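PDB 2P3P: DUF3256 domain-containing protein, which is of unknown function but belongs to the DUF3256 family and binds magnesium. Local coordinates for residues Ile82-Asp87 and Glu162-Ser167. Residues are numbered along the deposited sequence; the frame is centred on the assembly and turned at random. Where two conformers were deposited one is given.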
loop_
_atom_site.group_PDB
_atom_site.type_symbol
_atom_site.label_atom_id
_atom_site.label_comp_id
_atom_site.label_asym_id
_atom_site.label_seq_id
_atom_site.Cartn_x
_atom_site.Cartn_y
_atom_site.Cartn_z
ATOM N N ILE A 82 9.386 2.430 -7.666
ATOM C CA ILE A 82 9.287 2.659 -9.096
ATOM C C ILE A 82 8.775 1.369 -9.757
ATOM O O ILE A 82 9.207 0.276 -9.441
ATOM C CB ILE A 82 10.683 3.018 -9.725
ATOM C CG1 ILE A 82 11.232 4.266 -9.097
ATOM C CG2 ILE A 82 10.549 3.389 -11.227
ATOM C CD1 ILE A 82 10.419 5.471 -9.453
ATOM N N LEU A 83 7.905 1.534 -10.730
ATOM C CA LEU A 83 7.443 0.460 -11.607
ATOM C C LEU A 83 7.681 0.880 -13.056
ATOM O O LEU A 83 7.553 2.063 -13.438
ATOM C CB LEU A 83 5.954 0.165 -11.407
ATOM C CG LEU A 83 5.451 -0.208 -10.020
ATOM C CD1 LEU A 83 3.919 -0.289 -9.986
ATOM C CD2 LEU A 83 6.103 -1.502 -9.609
ATOM N N PRO A 84 8.067 -0.079 -13.886
ATOM C CA PRO A 84 8.370 0.282 -15.267
ATOM C C PRO A 84 7.121 0.552 -16.066
ATOM O O PRO A 84 6.252 -0.301 -16.105
ATOM C CB PRO A 84 9.064 -0.970 -15.817
ATOM C CG PRO A 84 8.684 -2.078 -14.964
ATOM C CD PRO A 84 8.291 -1.517 -13.613
ATOM N N PHE A 85 7.051 1.709 -16.722
ATOM C CA PHE A 85 5.910 1.992 -17.599
ATOM C C PHE A 85 6.220 1.468 -18.986
ATOM O O PHE A 85 5.357 0.917 -19.682
ATOM C CB PHE A 85 5.521 3.486 -17.630
ATOM C CG PHE A 85 4.309 3.718 -18.435
ATOM C CD1 PHE A 85 3.045 3.469 -17.906
ATOM C CD2 PHE A 85 4.430 4.079 -19.768
ATOM C CE1 PHE A 85 1.901 3.614 -18.702
ATOM C CE2 PHE A 85 3.298 4.204 -20.570
ATOM C CZ PHE A 85 2.048 3.986 -20.050
ATOM N N SER A 86 7.444 1.704 -19.427
ATOM C CA SER A 86 8.017 0.980 -20.541
ATOM C C SER A 86 9.370 0.434 -20.101
ATOM O O SER A 86 9.674 0.407 -18.915
ATOM C CB SER A 86 8.187 1.912 -21.733
ATOM O OG SER A 86 9.211 2.840 -21.492
ATOM N N ASP A 87 10.190 0.017 -21.054
ATOM C CA ASP A 87 11.562 -0.423 -20.751
ATOM C C ASP A 87 12.512 0.804 -20.689
ATOM O O ASP A 87 13.645 0.682 -20.252
ATOM C CB ASP A 87 12.026 -1.450 -21.782
ATOM C CG ASP A 87 11.848 -0.954 -23.190
ATOM O OD1 ASP A 87 11.694 0.270 -23.317
ATOM O OD2 ASP A 87 11.848 -1.751 -24.157
ATOM N N GLU A 162 10.612 -6.756 -4.013
ATOM C CA GLU A 162 11.591 -7.322 -4.929
ATOM C C GLU A 162 11.074 -7.743 -6.304
ATOM O O GLU A 162 11.890 -8.022 -7.170
ATOM C CB GLU A 162 12.270 -8.517 -4.269
ATOM C CG GLU A 162 12.184 -8.448 -2.765
ATOM C CD GLU A 162 12.933 -9.538 -2.089
ATOM O OE1 GLU A 162 13.476 -10.434 -2.798
ATOM O OE2 GLU A 162 12.971 -9.494 -0.834
ATOM N N SER A 163 9.764 -7.897 -6.462
ATOM C CA SER A 163 9.178 -8.141 -7.777
ATOM C C SER A 163 8.064 -7.150 -8.002
ATOM O O SER A 163 7.620 -6.486 -7.054
ATOM C CB SER A 163 8.628 -9.567 -7.914
ATOM O OG SER A 163 9.476 -10.521 -7.314
ATOM N N ASP A 164 7.592 -7.072 -9.250
ATOM C CA ASP A 164 6.505 -6.155 -9.596
ATOM C C ASP A 164 5.153 -6.897 -9.386
ATOM O O ASP A 164 4.385 -7.194 -10.308
ATOM C CB ASP A 164 6.688 -5.549 -11.015
ATOM C CG ASP A 164 8.015 -4.782 -11.197
ATOM O OD1 ASP A 164 8.639 -4.375 -10.187
ATOM O OD2 ASP A 164 8.423 -4.541 -12.377
ATOM N N THR A 165 4.893 -7.181 -8.120
ATOM C CA THR A 165 3.708 -7.894 -7.701
ATOM C C THR A 165 3.221 -7.284 -6.391
ATOM O O THR A 165 4.006 -6.680 -5.644
ATOM C CB THR A 165 3.988 -9.414 -7.519
ATOM O OG1 THR A 165 4.920 -9.648 -6.442
ATOM C CG2 THR A 165 4.547 -10.040 -8.808
ATOM N N LEU A 166 1.942 -7.489 -6.104
ATOM C CA LEU A 166 1.315 -7.047 -4.845
ATOM C C LEU A 166 0.297 -8.075 -4.439
ATOM O O LEU A 166 -0.189 -8.836 -5.297
ATOM C CB LEU A 166 0.672 -5.663 -4.961
ATOM C CG LEU A 166 -0.619 -5.402 -5.749
ATOM C CD1 LEU A 166 -1.862 -5.976 -5.090
ATOM C CD2 LEU A 166 -0.805 -3.858 -5.931
ATOM N N SER A 167 0.005 -8.099 -3.133
ATOM C CA SER A 167 -0.983 -8.954 -2.538
ATOM C C SER A 167 -1.965 -8.066 -1.775
ATOM O O SER A 167 -1.594 -7.021 -1.233
ATOM C CB SER A 167 -0.271 -9.944 -1.607
ATOM O OG SER A 167 -1.123 -10.897 -1.056
HETATM O O HOH W 1 10.215 -2.053 -10.352
#
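L83, near the end of strand 77-84, and D164, just ahead of strand 165-170, bring the two backbones to a closest CA-CA distance of 7.0 Å, and no direct hydrogen bond joins the segments. The contact is small and is carried by the D164 carboxylate, which reaches across to the strand end. With chi1 at -58°, its CG lies beside the backbone N and opposite the carbonyl carbon, and the CA-CB bond already heads for the 82-87 segment, close to the direction of the proline ring. The two oxygens divide the work. OD2 rests against the proline ring, 3.3 Å from P84 CD and 3.6 Å from P84 CG, a van der Waals contact with the ring's CH2 groups. OD1 lies 3.9 Å from L83 CD2, the methyl by which this leucine touches the aspartate as the two side chains pass in opposite directions. OD1 also takes a hydrogen bond from a water (water O to D164 OD1, 2.8 Å), and the same water donates to the backbone carbonyl of I82 (water O to I82 O, 2.7 Å). The two acceptors subtend about 119° at the water, which thus spends both its protons on bridging the segments. R81 adds a long, weak ion pair to OD1. D164 is the centre of an inverse gamma turn, closed by a weak hydrogen bond from T165 N to S163 O (3.0 Å). W197 touches both L83 and D164, and its indole NE1 hydrogen-bonds to P84 O while its backbone pairs with D164, so strand 193-197 links the two segments. The arrangement is a water-bridged junction between two antiparallel sheets, where the hairpin turn between strands 155-159 and 165-170 meets the end of strand 77-84, away from the magnesium-binding S149.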